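Local coordinates for solute-binding protein (Thermoactinomyces vulgaris, PDB 2ZYO) that binds maltodextrins, here maltotetraose, and cyclodextrins, and probably delivers them to a membrane transporter for uptake into the cell, at residues Q95-D100 against W284-Y289; K126-V131 against T277-K282; K137-Q142 against K241-I246; Y178-A183 against P268-K273. All blocks are in the same frame, centred on the assembly; numbering follows the deposited sequence.

Contact 1: residues Q95-D100 against W284-Y289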
loop_
_atom_site.group_PDB
_atom_site.type_symbol
_atom_site.label_atom_id
_atom_site.label_comp_id
_atom_site.label_asym_id
_atom_site.label_seq_id
_atom_site.Cartn_x
_atom_site.Cartn_y
_atom_site.Cartn_z
ATOM N N GLN A 95 -15.025 -13.763 -6.898
ATOM C CA GLN A 95 -15.709 -13.591 -8.175
ATOM C C GLN A 95 -15.772 -12.102 -8.502
ATOM O O GLN A 95 -15.760 -11.270 -7.590
ATOM C CB GLN A 95 -17.108 -14.212 -8.139
ATOM C CG GLN A 95 -18.033 -13.658 -7.071
ATOM C CD GLN A 95 -19.429 -14.238 -7.165
ATOM O OE1 GLN A 95 -20.082 -14.140 -8.204
ATOM N NE2 GLN A 95 -19.897 -14.840 -6.078
ATOM N N PRO A 96 -15.825 -11.752 -9.801
ATOM C CA PRO A 96 -15.861 -10.334 -10.160
ATOM C C PRO A 96 -17.122 -9.651 -9.653
ATOM O O PRO A 96 -18.142 -10.312 -9.441
ATOM C CB PRO A 96 -15.881 -10.359 -11.692
ATOM C CG PRO A 96 -15.384 -11.706 -12.070
ATOM C CD PRO A 96 -15.850 -12.619 -10.992
ATOM N N ILE A 97 -17.044 -8.340 -9.439
ATOM C CA ILE A 97 -18.246 -7.554 -9.198
ATOM C C ILE A 97 -18.719 -6.935 -10.506
ATOM O O ILE A 97 -17.914 -6.633 -11.393
ATOM C CB ILE A 97 -18.066 -6.468 -8.104
ATOM C CG1 ILE A 97 -16.903 -5.524 -8.431
ATOM C CG2 ILE A 97 -17.888 -7.123 -6.736
ATOM C CD1 ILE A 97 -16.946 -4.206 -7.657
ATOM N N GLN A 98 -20.029 -6.769 -10.619
ATOM C CA GLN A 98 -20.622 -6.159 -11.792
ATOM C C GLN A 98 -21.270 -4.838 -11.402
ATOM O O GLN A 98 -22.377 -4.803 -10.857
ATOM C CB GLN A 98 -21.622 -7.113 -12.450
ATOM C CG GLN A 98 -20.968 -8.371 -13.004
ATOM C CD GLN A 98 -21.955 -9.289 -13.685
ATOM O OE1 GLN A 98 -22.628 -10.091 -13.035
ATOM N NE2 GLN A 98 -22.038 -9.189 -15.010
ATOM N N VAL A 99 -20.537 -3.756 -11.652
ATOM C CA VAL A 99 -21.022 -2.399 -11.432
ATOM C C VAL A 99 -20.761 -1.561 -12.678
ATOM O O VAL A 99 -19.861 -1.869 -13.464
ATOM C CB VAL A 99 -20.364 -1.725 -10.189
ATOM C CG1 VAL A 99 -20.733 -2.466 -8.909
ATOM C CG2 VAL A 99 -18.845 -1.630 -10.341
ATOM N N ASP A 100 -21.554 -0.507 -12.857
ATOM C CA ASP A 100 -21.410 0.380 -14.007
ATOM C C ASP A 100 -20.146 1.218 -13.886
ATOM O O ASP A 100 -19.607 1.386 -12.789
ATOM C CB ASP A 100 -22.626 1.303 -14.130
ATOM C CG ASP A 100 -23.935 0.544 -14.256
ATOM O OD1 ASP A 100 -23.931 -0.592 -14.773
ATOM O OD2 ASP A 100 -24.975 1.098 -13.841
ATOM N N TRP A 284 -13.136 -3.985 -0.488
ATOM C CA TRP A 284 -14.085 -5.065 -0.237
ATOM C C TRP A 284 -14.124 -5.952 -1.467
ATOM O O TRP A 284 -14.242 -5.449 -2.591
ATOM C CB TRP A 284 -15.493 -4.516 0.003
ATOM C CG TRP A 284 -15.707 -3.854 1.325
ATOM C CD1 TRP A 284 -16.042 -2.547 1.542
ATOM C CD2 TRP A 284 -15.623 -4.468 2.617
ATOM N NE1 TRP A 284 -16.163 -2.305 2.890
ATOM C CE2 TRP A 284 -15.909 -3.466 3.573
ATOM C CE3 TRP A 284 -15.323 -5.763 3.061
ATOM C CZ2 TRP A 284 -15.911 -3.722 4.949
ATOM C CZ3 TRP A 284 -15.321 -6.017 4.431
ATOM C CH2 TRP A 284 -15.611 -4.998 5.358
ATOM N N TYR A 285 -14.037 -7.262 -1.254
ATOM C CA TYR A 285 -14.106 -8.240 -2.342
ATOM C C TYR A 285 -15.294 -9.168 -2.144
ATOM O O TYR A 285 -15.820 -9.284 -1.037
ATOM C CB TYR A 285 -12.797 -9.035 -2.453
ATOM C CG TYR A 285 -11.569 -8.170 -2.296
ATOM C CD1 TYR A 285 -11.371 -7.060 -3.115
ATOM C CD2 TYR A 285 -10.619 -8.448 -1.318
ATOM C CE1 TYR A 285 -10.257 -6.246 -2.965
ATOM C CE2 TYR A 285 -9.492 -7.640 -1.163
ATOM C CZ TYR A 285 -9.323 -6.543 -1.988
ATOM O OH TYR A 285 -8.220 -5.737 -1.844
ATOM N N LEU A 286 -15.719 -9.811 -3.226
ATOM C CA LEU A 286 -16.884 -10.685 -3.212
ATOM C C LEU A 286 -16.456 -12.143 -3.306
ATOM O O LEU A 286 -15.861 -12.560 -4.303
ATOM C CB LEU A 286 -17.820 -10.323 -4.373
ATOM C CG LEU A 286 -19.113 -11.118 -4.583
ATOM C CD1 LEU A 286 -20.003 -11.090 -3.350
ATOM C CD2 LEU A 286 -19.858 -10.586 -5.801
ATOM N N SER A 287 -16.765 -12.909 -2.263
ATOM C CA SER A 287 -16.421 -14.325 -2.225
ATOM C C SER A 287 -17.059 -15.072 -3.385
ATOM O O SER A 287 -18.233 -14.864 -3.696
ATOM C CB SER A 287 -16.874 -14.952 -0.908
ATOM O OG SER A 287 -16.782 -16.367 -0.958
ATOM N N ALA A 288 -16.280 -15.952 -4.009
ATOM C CA ALA A 288 -16.777 -16.808 -5.088
ATOM C C ALA A 288 -17.845 -17.774 -4.578
ATOM O O ALA A 288 -18.610 -18.338 -5.362
ATOM C CB ALA A 288 -15.630 -17.572 -5.725
ATOM N N TYR A 289 -17.897 -17.941 -3.257
ATOM C CA TYR A 289 -18.827 -18.871 -2.622
ATOM C C TYR A 289 -20.110 -18.197 -2.143
ATOM O O TYR A 289 -20.998 -18.860 -1.605
ATOM C CB TYR A 289 -18.131 -19.602 -1.468
ATOM C CG TYR A 289 -16.912 -20.362 -1.925
ATOM C CD1 TYR A 289 -17.031 -21.644 -2.459
ATOM C CD2 TYR A 289 -15.644 -19.789 -1.853
ATOM C CE1 TYR A 289 -15.916 -22.343 -2.895
ATOM C CE2 TYR A 289 -14.521 -20.481 -2.287
ATOM C CZ TYR A 289 -14.664 -21.755 -2.807
ATOM O OH TYR A 289 -13.554 -22.437 -3.240
HETATM O O HOH W 1 -14.215 -10.119 -5.605
#
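The carboxamide of Gln95 donates through NE2 to the carbonyl O of Ser287 at 2.9 Å, an almost straight bond (176° at the hydrogen) that lies in the plane of the amide, though the donor stands tilted from the carbonyl plane. Gln95 CG sits between the backbone N and the carbonyl carbon (chi1 59°), and from there the chain runs extended past Leu286, with CG 3.7 Å from Leu286 CG, before its amide reaches the next carbonyl. A glutamine suits this place because its methylenes pack on leucine while its end still bonds to the backbone. The backbone N of Gln95 adds a second bond, to Leu286 O at 3.0 Å, nearly along the C=O axis. Water 1 bridges the two segments, donating to Gln95 O and accepting from Leu286 N, each at 2.8 Å. Farther on, Ile97 CG2 meets Leu286 CB at 4.0 Å, a purely apolar touch between two buried branched residues. Farther along the same segment as Leu286, Ser287 OG accepts from Tyr289 N in an ST turn. Helix 293-302 lies against this patch, Ala296 and Thr297 touching Leu286 and Met300 touching Ile97, while strand 77-81 flanks strand 278-287 and Leu121 of strand 120-136 bonds to the backbone of Ile97.

Contact 2: residues K126-V131 against T277-K282. With GLC (alpha-D-glucopyranose), chain B.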
loop_
_atom_site.group_PDB
_atom_site.type_symbol
_atom_site.label_atom_id
_atom_site.label_comp_id
_atom_site.label_asym_id
_atom_site.label_seq_id
_atom_site.Cartn_x
_atom_site.Cartn_y
_atom_site.Cartn_z
ATOM N N LYS A 126 -11.668 1.005 0.036
ATOM C CA LYS A 126 -11.956 1.610 1.333
ATOM C C LYS A 126 -10.841 2.565 1.741
ATOM O O LYS A 126 -11.097 3.611 2.338
ATOM C CB LYS A 126 -12.072 0.531 2.413
ATOM C CG LYS A 126 -13.110 -0.550 2.145
ATOM C CD LYS A 126 -12.780 -1.849 2.888
ATOM C CE LYS A 126 -12.944 -1.708 4.398
ATOM N NZ LYS A 126 -12.746 -3.020 5.085
ATOM N N ALA A 127 -9.605 2.185 1.424
ATOM C CA ALA A 127 -8.427 2.899 1.906
ATOM C C ALA A 127 -7.274 2.841 0.914
ATOM O O ALA A 127 -7.129 1.865 0.172
ATOM C CB ALA A 127 -7.990 2.337 3.254
ATOM N N ILE A 128 -6.466 3.900 0.916
ATOM C CA ILE A 128 -5.238 3.961 0.130
ATOM C C ILE A 128 -4.092 4.405 1.037
ATOM O O ILE A 128 -4.282 5.233 1.934
ATOM C CB ILE A 128 -5.388 4.894 -1.111
ATOM C CG1 ILE A 128 -4.144 4.844 -2.010
ATOM C CG2 ILE A 128 -5.732 6.330 -0.701
ATOM C CD1 ILE A 128 -4.394 5.338 -3.417
ATOM N N GLU A 129 -2.915 3.828 0.814
ATOM C CA GLU A 129 -1.715 4.209 1.557
ATOM C C GLU A 129 -0.504 4.366 0.639
ATOM O O GLU A 129 -0.394 3.696 -0.388
ATOM C CB GLU A 129 -1.411 3.198 2.673
ATOM C CG GLU A 129 -1.177 1.765 2.195
ATOM C CD GLU A 129 -0.781 0.807 3.310
ATOM O OE1 GLU A 129 -1.207 1.006 4.467
ATOM O OE2 GLU A 129 -0.050 -0.162 3.012
ATOM N N SER A 130 0.392 5.269 1.026
ATOM C CA SER A 130 1.670 5.475 0.353
ATOM C C SER A 130 2.661 6.028 1.360
ATOM O O SER A 130 2.265 6.685 2.321
ATOM C CB SER A 130 1.514 6.476 -0.797
ATOM O OG SER A 130 2.774 6.859 -1.326
ATOM N N VAL A 131 3.949 5.778 1.139
ATOM C CA VAL A 131 4.971 6.508 1.889
ATOM C C VAL A 131 4.971 7.968 1.440
ATOM O O VAL A 131 4.475 8.302 0.361
ATOM C CB VAL A 131 6.401 5.895 1.761
ATOM C CG1 VAL A 131 6.431 4.468 2.291
ATOM C CG2 VAL A 131 6.923 5.960 0.330
ATOM N N THR A 277 5.660 6.449 -5.969
ATOM C CA THR A 277 5.711 5.473 -4.892
ATOM C C THR A 277 4.745 4.333 -5.181
ATOM O O THR A 277 3.870 4.450 -6.041
ATOM C CB THR A 277 5.319 6.118 -3.553
ATOM O OG1 THR A 277 4.076 6.816 -3.710
ATOM C CG2 THR A 277 6.381 7.099 -3.101
ATOM N N PHE A 278 4.915 3.224 -4.469
ATOM C CA PHE A 278 3.893 2.190 -4.444
ATOM C C PHE A 278 2.679 2.718 -3.689
ATOM O O PHE A 278 2.816 3.462 -2.715
ATOM C CB PHE A 278 4.400 0.935 -3.731
ATOM C CG PHE A 278 5.265 0.043 -4.577
ATOM C CD1 PHE A 278 4.908 -0.275 -5.887
ATOM C CD2 PHE A 278 6.419 -0.522 -4.042
ATOM C CE1 PHE A 278 5.706 -1.123 -6.657
ATOM C CE2 PHE A 278 7.220 -1.370 -4.804
ATOM C CZ PHE A 278 6.861 -1.672 -6.110
ATOM N N ILE A 279 1.491 2.341 -4.146
ATOM C CA ILE A 279 0.292 2.532 -3.340
ATOM C C ILE A 279 -0.298 1.172 -2.973
ATOM O O ILE A 279 -0.202 0.214 -3.743
ATOM C CB ILE A 279 -0.766 3.446 -4.020
ATOM C CG1 ILE A 279 -1.231 2.861 -5.356
ATOM C CG2 ILE A 279 -0.211 4.863 -4.206
ATOM C CD1 ILE A 279 -2.630 3.284 -5.763
ATOM N N GLY A 280 -0.865 1.090 -1.773
ATOM C CA GLY A 280 -1.571 -0.102 -1.323
ATOM C C GLY A 280 -3.030 0.250 -1.128
ATOM O O GLY A 280 -3.349 1.267 -0.514
ATOM N N VAL A 281 -3.912 -0.584 -1.670
ATOM C CA VAL A 281 -5.350 -0.353 -1.578
ATOM C C VAL A 281 -6.008 -1.492 -0.806
ATOM O O VAL A 281 -5.772 -2.663 -1.101
ATOM C CB VAL A 281 -6.000 -0.215 -2.984
ATOM C CG1 VAL A 281 -7.517 -0.067 -2.877
ATOM C CG2 VAL A 281 -5.404 0.969 -3.741
ATOM N N LYS A 282 -6.811 -1.133 0.195
ATOM C CA LYS A 282 -7.640 -2.093 0.915
ATOM C C LYS A 282 -9.066 -1.946 0.408
ATOM O O LYS A 282 -9.667 -0.882 0.539
ATOM C CB LYS A 282 -7.590 -1.848 2.427
ATOM C CG LYS A 282 -6.250 -2.179 3.077
ATOM C CD LYS A 282 -6.353 -2.288 4.596
ATOM C CE LYS A 282 -6.792 -0.989 5.254
ATOM N NZ LYS A 282 -6.905 -1.116 6.737
HETATM C C1 GLC B . 4.108 -1.039 5.359
HETATM C C2 GLC B . 3.108 -1.591 4.311
HETATM C C3 GLC B . 3.541 -2.948 3.718
HETATM C C4 GLC B . 5.027 -2.955 3.356
HETATM C C5 GLC B . 5.852 -2.472 4.546
HETATM C C6 GLC B . 7.347 -2.444 4.267
HETATM O O1 GLC B . 4.016 -1.716 6.563
HETATM O O2 GLC B . 1.810 -1.716 4.890
HETATM O O3 GLC B . 2.782 -3.218 2.547
HETATM O O4 GLC B . 5.426 -4.292 3.000
HETATM O O5 GLC B . 5.461 -1.129 4.887
HETATM O O6 GLC B . 7.998 -3.586 4.806
HETATM O O HOH W 2 -4.642 0.621 2.043
HETATM O O HOH W 3 4.447 3.609 -0.702
#
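Strands 126-129 and 278-282 run antiparallel, their axes 4.7 Å apart at closest approach and 164° between their directions, with Ala127 and Glu129 in hydrogen-bonded pairs with Lys282 and Gly280. At one end Lys282 O accepts from both Lys126 N (2.8 Å) and Ala127 N (3.2 Å), a classic beta bulge. Glu129 shares its face of the sheet with Ala127 and Lys282. Its CG lies between the backbone N and the carbonyl carbon (chi1 60°), packed over Gly280, and the extended chain beyond carries OE2 to O2 of the glucose, which donates at 3.1 Å. Gly280 suits this place, since a CB there would crowd the carboxylate. Lys282 passes its CE by Ala127 CB and ends in a salt bridge with Glu318. This pair of strands belongs to the mixed sheet of the solute-binding protein fold and here lines the sugar pocket, where Asn173 bonds to the same glucose. On the other face Ile128 CD1 meets Ile279 CD1 at 3.6 Å, two branched side chains crossing each other, with Val281 beside them. Beyond the paired residues Thr277 OG1 donates to Ser130 OG at 2.7 Å, and Ser130 OG in turn donates a hydrogen bond to Val131 O, so one small hydroxyl serves as acceptor and donor in a buried spot. An alanine at Ser130 would probably leave the Thr277 hydroxyl without this acceptor and Val131 O without this donor. Alongside, Val131 CG2 packs on Thr277 CG2 at 3.7 Å, and water 3 links Val131 N to Phe278 O.

Contact 3: residues K137-Q142 against K241-I246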
loop_
_atom_site.group_PDB
_atom_site.type_symbol
_atom_site.label_atom_id
_atom_site.label_comp_id
_atom_site.label_asym_id
_atom_site.label_seq_id
_atom_site.Cartn_x
_atom_site.Cartn_y
_atom_site.Cartn_z
ATOM N N LYS A 137 8.471 18.944 12.854
ATOM C CA LYS A 137 8.282 20.388 12.655
ATOM C C LYS A 137 9.215 21.269 13.496
ATOM O O LYS A 137 9.393 22.452 13.197
ATOM C CB LYS A 137 6.816 20.782 12.879
ATOM C CG LYS A 137 5.890 20.370 11.741
ATOM C CD LYS A 137 4.449 20.766 12.036
ATOM C CE LYS A 137 3.569 20.632 10.800
ATOM N NZ LYS A 137 2.192 21.145 11.047
ATOM N N LYS A 138 9.813 20.689 14.535
ATOM C CA LYS A 138 10.799 21.403 15.349
ATOM C C LYS A 138 12.188 21.399 14.706
ATOM O O LYS A 138 13.079 22.143 15.133
ATOM C CB LYS A 138 10.868 20.809 16.761
ATOM C CG LYS A 138 9.600 20.997 17.580
ATOM C CD LYS A 138 9.754 20.429 18.982
ATOM C CE LYS A 138 8.438 20.476 19.740
ATOM N NZ LYS A 138 8.537 19.785 21.058
ATOM N N LEU A 139 12.363 20.569 13.676
ATOM C CA LEU A 139 13.667 20.386 13.034
ATOM C C LEU A 139 13.702 20.782 11.558
ATOM O O LEU A 139 14.769 21.088 11.025
ATOM C CB LEU A 139 14.148 18.938 13.191
ATOM C CG LEU A 139 14.288 18.373 14.607
ATOM C CD1 LEU A 139 14.635 16.894 14.544
ATOM C CD2 LEU A 139 15.331 19.132 15.422
ATOM N N MET A 140 12.542 20.766 10.907
ATOM C CA MET A 140 12.443 21.090 9.486
ATOM C C MET A 140 11.260 22.014 9.213
ATOM O O MET A 140 10.155 21.790 9.722
ATOM C CB MET A 140 12.330 19.808 8.650
ATOM C CG MET A 140 12.176 20.036 7.147
ATOM S SD MET A 140 12.216 18.506 6.191
ATOM C CE MET A 140 13.973 18.190 6.115
ATOM N N GLY A 141 11.506 23.046 8.408
ATOM C CA GLY A 141 10.480 24.007 8.018
ATOM C C GLY A 141 9.992 23.748 6.609
ATOM O O GLY A 141 9.108 22.917 6.392
ATOM N N GLN A 142 10.564 24.464 5.645
ATOM C CA GLN A 142 10.287 24.189 4.246
ATOM C C GLN A 142 11.008 22.906 3.861
ATOM O O GLN A 142 12.225 22.796 4.023
ATOM C CB GLN A 142 10.739 25.348 3.351
ATOM C CG GLN A 142 10.512 25.112 1.855
ATOM C CD GLN A 142 9.046 24.948 1.499
ATOM O OE1 GLN A 142 8.195 25.715 1.947
ATOM N NE2 GLN A 142 8.744 23.938 0.690
ATOM N N LYS A 241 15.473 13.317 17.233
ATOM C CA LYS A 241 16.771 13.646 16.638
ATOM C C LYS A 241 16.845 13.335 15.138
ATOM O O LYS A 241 17.936 13.243 14.572
ATOM C CB LYS A 241 17.904 12.940 17.390
ATOM C CG LYS A 241 18.117 13.423 18.823
ATOM C CD LYS A 241 19.287 12.703 19.496
ATOM C CE LYS A 241 18.882 11.355 20.102
ATOM N NZ LYS A 241 18.667 10.270 19.090
ATOM N N VAL A 242 15.687 13.174 14.502
ATOM C CA VAL A 242 15.623 12.940 13.057
ATOM C C VAL A 242 14.666 13.948 12.425
ATOM O O VAL A 242 13.484 13.988 12.767
ATOM C CB VAL A 242 15.186 11.491 12.715
ATOM C CG1 VAL A 242 15.067 11.302 11.206
ATOM C CG2 VAL A 242 16.169 10.475 13.292
ATOM N N ALA A 243 15.181 14.757 11.502
ATOM C CA ALA A 243 14.378 15.802 10.870
ATOM C C ALA A 243 13.279 15.236 9.975
ATOM O O ALA A 243 12.138 15.692 10.032
ATOM C CB ALA A 243 15.261 16.759 10.091
ATOM N N ALA A 244 13.626 14.244 9.155
ATOM C CA ALA A 244 12.678 13.669 8.208
ATOM C C ALA A 244 12.903 12.180 7.989
ATOM O O ALA A 244 14.039 11.703 7.995
ATOM C CB ALA A 244 12.740 14.412 6.877
ATOM N N VAL A 245 11.803 11.453 7.812
ATOM C CA VAL A 245 11.844 10.057 7.390
ATOM C C VAL A 245 10.977 9.873 6.147
ATOM O O VAL A 245 10.133 10.721 5.838
ATOM C CB VAL A 245 11.374 9.073 8.508
ATOM C CG1 VAL A 245 12.223 9.222 9.771
ATOM C CG2 VAL A 245 9.890 9.252 8.828
ATOM N N ILE A 246 11.210 8.780 5.424
ATOM C CA ILE A 246 10.296 8.356 4.372
ATOM C C ILE A 246 9.553 7.141 4.916
ATOM O O ILE A 246 10.145 6.083 5.129
ATOM C CB ILE A 246 11.023 8.029 3.045
ATOM C CG1 ILE A 246 11.743 9.273 2.514
ATOM C CG2 ILE A 246 10.030 7.495 2.009
ATOM C CD1 ILE A 246 12.616 9.029 1.302
#
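Leu139 and Ala243 carry the largest share of this interface, meeting through their CB atoms at 3.9 Å. Leu139 CG stands anti to the carbonyl carbon (chi1 -57°), and from it CD1 reaches over the backbone of the other segment to lie 3.6 Å from Val242 O, with Ala243 N scarcely farther away. The leucine thus uses two parts of its side chain: CB against a methyl group, and one terminal branch against peptide atoms. Met140 comes next. Its CG is anti to the backbone N (chi1 178°), and the chain continues extended to SD before bending at chi3, which sets CE against Ala244 CB at 4.0 Å and loosely near Ala243 CB at 4.4 Å. A long, flexible methionine is well fitted to reach down to alanines whose own side chains extend only one carbon from the backbone, and the small alanines let the loop come close. No hydrogen bond joins the two segments, so they meet by van der Waals packing, mostly of apolar groups; the backbone of Ala243 instead bonds to Asn136 and Tyr165. The chain turns a corner at Ala243, and Leu139 packs just where it does so. On the far side, Val242 leans on Leu236 and Phe237 of helix 230-238. This is apolar packing of the loop that follows strand 120-136 onto the beginning of its antiparallel neighbour 242-247, at an outer end of the mixed sheet of the solute-binding protein fold.

Contact 4: residues Y178-A183 against P268-K273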
loop_
_atom_site.group_PDB
_atom_site.type_symbol
_atom_site.label_atom_id
_atom_site.label_comp_id
_atom_site.label_asym_id
_atom_site.label_seq_id
_atom_site.Cartn_x
_atom_site.Cartn_y
_atom_site.Cartn_z
ATOM N N TYR A 178 11.457 2.074 -3.896
ATOM C CA TYR A 178 10.848 1.971 -5.222
ATOM C C TYR A 178 10.915 3.273 -6.022
ATOM O O TYR A 178 11.218 3.247 -7.218
ATOM C CB TYR A 178 9.402 1.477 -5.147
ATOM C CG TYR A 178 8.744 1.396 -6.507
ATOM C CD1 TYR A 178 9.156 0.450 -7.444
ATOM C CD2 TYR A 178 7.725 2.277 -6.864
ATOM C CE1 TYR A 178 8.563 0.374 -8.698
ATOM C CE2 TYR A 178 7.128 2.210 -8.117
ATOM C CZ TYR A 178 7.553 1.256 -9.027
ATOM O OH TYR A 178 6.966 1.174 -10.273
ATOM N N PHE A 179 10.652 4.405 -5.364
ATOM C CA PHE A 179 10.641 5.696 -6.061
ATOM C C PHE A 179 11.965 5.995 -6.763
ATOM O O PHE A 179 11.978 6.633 -7.813
ATOM C CB PHE A 179 10.200 6.848 -5.140
ATOM C CG PHE A 179 11.281 7.374 -4.231
ATOM C CD1 PHE A 179 11.998 8.519 -4.573
ATOM C CD2 PHE A 179 11.566 6.743 -3.022
ATOM C CE1 PHE A 179 12.993 9.021 -3.732
ATOM C CE2 PHE A 179 12.561 7.233 -2.173
ATOM C CZ PHE A 179 13.276 8.378 -2.528
ATOM N N LEU A 180 13.066 5.512 -6.187
ATOM C CA LEU A 180 14.390 5.683 -6.791
ATOM C C LEU A 180 14.532 4.875 -8.078
ATOM O O LEU A 180 15.162 5.330 -9.033
ATOM C CB LEU A 180 15.499 5.308 -5.802
ATOM C CG LEU A 180 15.613 6.157 -4.529
ATOM C CD1 LEU A 180 16.554 5.514 -3.518
ATOM C CD2 LEU A 180 16.064 7.577 -4.851
ATOM N N PHE A 181 13.946 3.680 -8.098
ATOM C CA PHE A 181 13.951 2.832 -9.289
ATOM C C PHE A 181 12.999 3.373 -10.353
ATOM O O PHE A 181 13.360 3.465 -11.527
ATOM C CB PHE A 181 13.604 1.386 -8.922
ATOM C CG PHE A 181 14.687 0.687 -8.144
ATOM C CD1 PHE A 181 15.603 -0.129 -8.793
ATOM C CD2 PHE A 181 14.793 0.852 -6.765
ATOM C CE1 PHE A 181 16.611 -0.782 -8.083
ATOM C CE2 PHE A 181 15.801 0.207 -6.041
ATOM C CZ PHE A 181 16.709 -0.612 -6.702
ATOM N N ALA A 182 11.792 3.749 -9.932
ATOM C CA ALA A 182 10.793 4.322 -10.836
ATOM C C ALA A 182 11.290 5.604 -11.507
ATOM O O ALA A 182 11.005 5.843 -12.682
ATOM C CB ALA A 182 9.491 4.579 -10.095
ATOM N N ALA A 183 12.043 6.413 -10.759
ATOM C CA ALA A 183 12.629 7.654 -11.278
ATOM C C ALA A 183 13.524 7.406 -12.489
ATOM O O ALA A 183 13.604 8.239 -13.392
ATOM C CB ALA A 183 13.414 8.363 -10.186
ATOM N N PRO A 268 10.060 14.951 -2.591
ATOM C CA PRO A 268 10.565 15.968 -3.510
ATOM C C PRO A 268 10.675 15.442 -4.937
ATOM O O PRO A 268 10.898 14.246 -5.140
ATOM C CB PRO A 268 11.956 16.273 -2.949
ATOM C CG PRO A 268 11.858 15.943 -1.498
ATOM C CD PRO A 268 10.982 14.732 -1.461
ATOM N N LYS A 269 10.507 16.326 -5.916
ATOM C CA LYS A 269 10.604 15.931 -7.316
ATOM C C LYS A 269 11.978 15.347 -7.618
ATOM O O LYS A 269 13.000 15.857 -7.153
ATOM C CB LYS A 269 10.272 17.097 -8.249
ATOM C CG LYS A 269 8.798 17.470 -8.224
ATOM C CD LYS A 269 8.445 18.488 -9.291
ATOM C CE LYS A 269 6.943 18.734 -9.312
ATOM N NZ LYS A 269 6.560 19.757 -10.321
ATOM N N ILE A 270 11.979 14.253 -8.372
ATOM C CA ILE A 270 13.197 13.518 -8.685
ATOM C C ILE A 270 13.325 13.358 -10.195
ATOM O O ILE A 270 12.354 13.018 -10.881
ATOM C CB ILE A 270 13.241 12.145 -7.951
ATOM C CG1 ILE A 270 14.555 11.405 -8.245
ATOM C CG2 ILE A 270 11.998 11.297 -8.281
ATOM C CD1 ILE A 270 14.857 10.254 -7.293
ATOM N N ASP A 271 14.528 13.625 -10.703
ATOM C CA ASP A 271 14.811 13.604 -12.138
ATOM C C ASP A 271 13.774 14.412 -12.933
ATOM O O ASP A 271 13.333 14.003 -14.008
ATOM C CB ASP A 271 14.948 12.160 -12.645
ATOM C CG ASP A 271 16.143 11.440 -12.033
ATOM O OD1 ASP A 271 17.261 11.993 -12.076
ATOM O OD2 ASP A 271 15.967 10.323 -11.505
ATOM N N GLY A 272 13.384 15.553 -12.367
ATOM C CA GLY A 272 12.483 16.499 -13.023
ATOM C C GLY A 272 10.999 16.190 -12.952
ATOM O O GLY A 272 10.184 16.963 -13.464
ATOM N N LYS A 273 10.639 15.072 -12.321
ATOM C CA LYS A 273 9.242 14.632 -12.260
ATOM C C LYS A 273 8.768 14.339 -10.842
ATOM O O LYS A 273 9.573 14.247 -9.915
ATOM C CB LYS A 273 9.036 13.379 -13.114
ATOM C CG LYS A 273 9.108 13.598 -14.622
ATOM C CD LYS A 273 8.605 12.372 -15.386
ATOM C CE LYS A 273 9.436 11.131 -15.085
ATOM N NZ LYS A 273 8.923 9.914 -15.772
#
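The Phe179 ring has Leu180 CG 3.8 Å above one face, offset toward the rim, while Ile270 CD1 approaches it obliquely from the other segment, 4.2 Å from CE1. Nearby, the Tyr178 ring has Ala182 CB on one face, a neighbour from its own helix. Ile270 is the chief apolar group on the loop side. Its CG1 is anti to the backbone N (chi1 -178°), and the extended branch ends in CD1, which lies 3.8 Å from Leu180 CD2, the two side chains crossing at about a right angle, and 3.7 Å from Ala183 CB. The small methyl of Ala183 lets the isoleucine approach the helix closely. An alanine in place of Ile270 would probably open a gap between Phe179, Leu180 and Ala183, since CG1, CG2 and CD1 fill that space. Asp271 OD2 lies 3.5 Å from Ala183 CB, but its polar partner is Lys184, with which it forms a salt bridge next to the apolar patch. Tyr147 of helix 147-157 also touches Phe179, Leu180 and Ile270. The loop itself is a type I' beta turn from Ile270 to Lys273, in which Asp271 and Gly272 take positive phi, and its first residue packs against helix 174-183.

Contact 2 is the core of the set, close to the chain's centre and beside the bound sugar; the centres of contacts 1, 3 and 4 lie about 18 to 23 Å from that centre, with contact 1 on the opposite side from contacts 3 and 4. Contacts 1 and 2 share strand 278-287 and meet where Trp284 makes a cation-pi contact with Lys126. Contact 3 reaches the same sheet through strand 242-247, touching contact 2 at Val131 and Ile246. Contact 4 joins by its helix, Tyr178 stacking on Phe278 and Phe179 meeting Ile246. Backbone hydrogen bonds dominate contact 2, a mixture of polar and apolar groups serves contact 1, and contacts 3 and 4 rely on apolar packing.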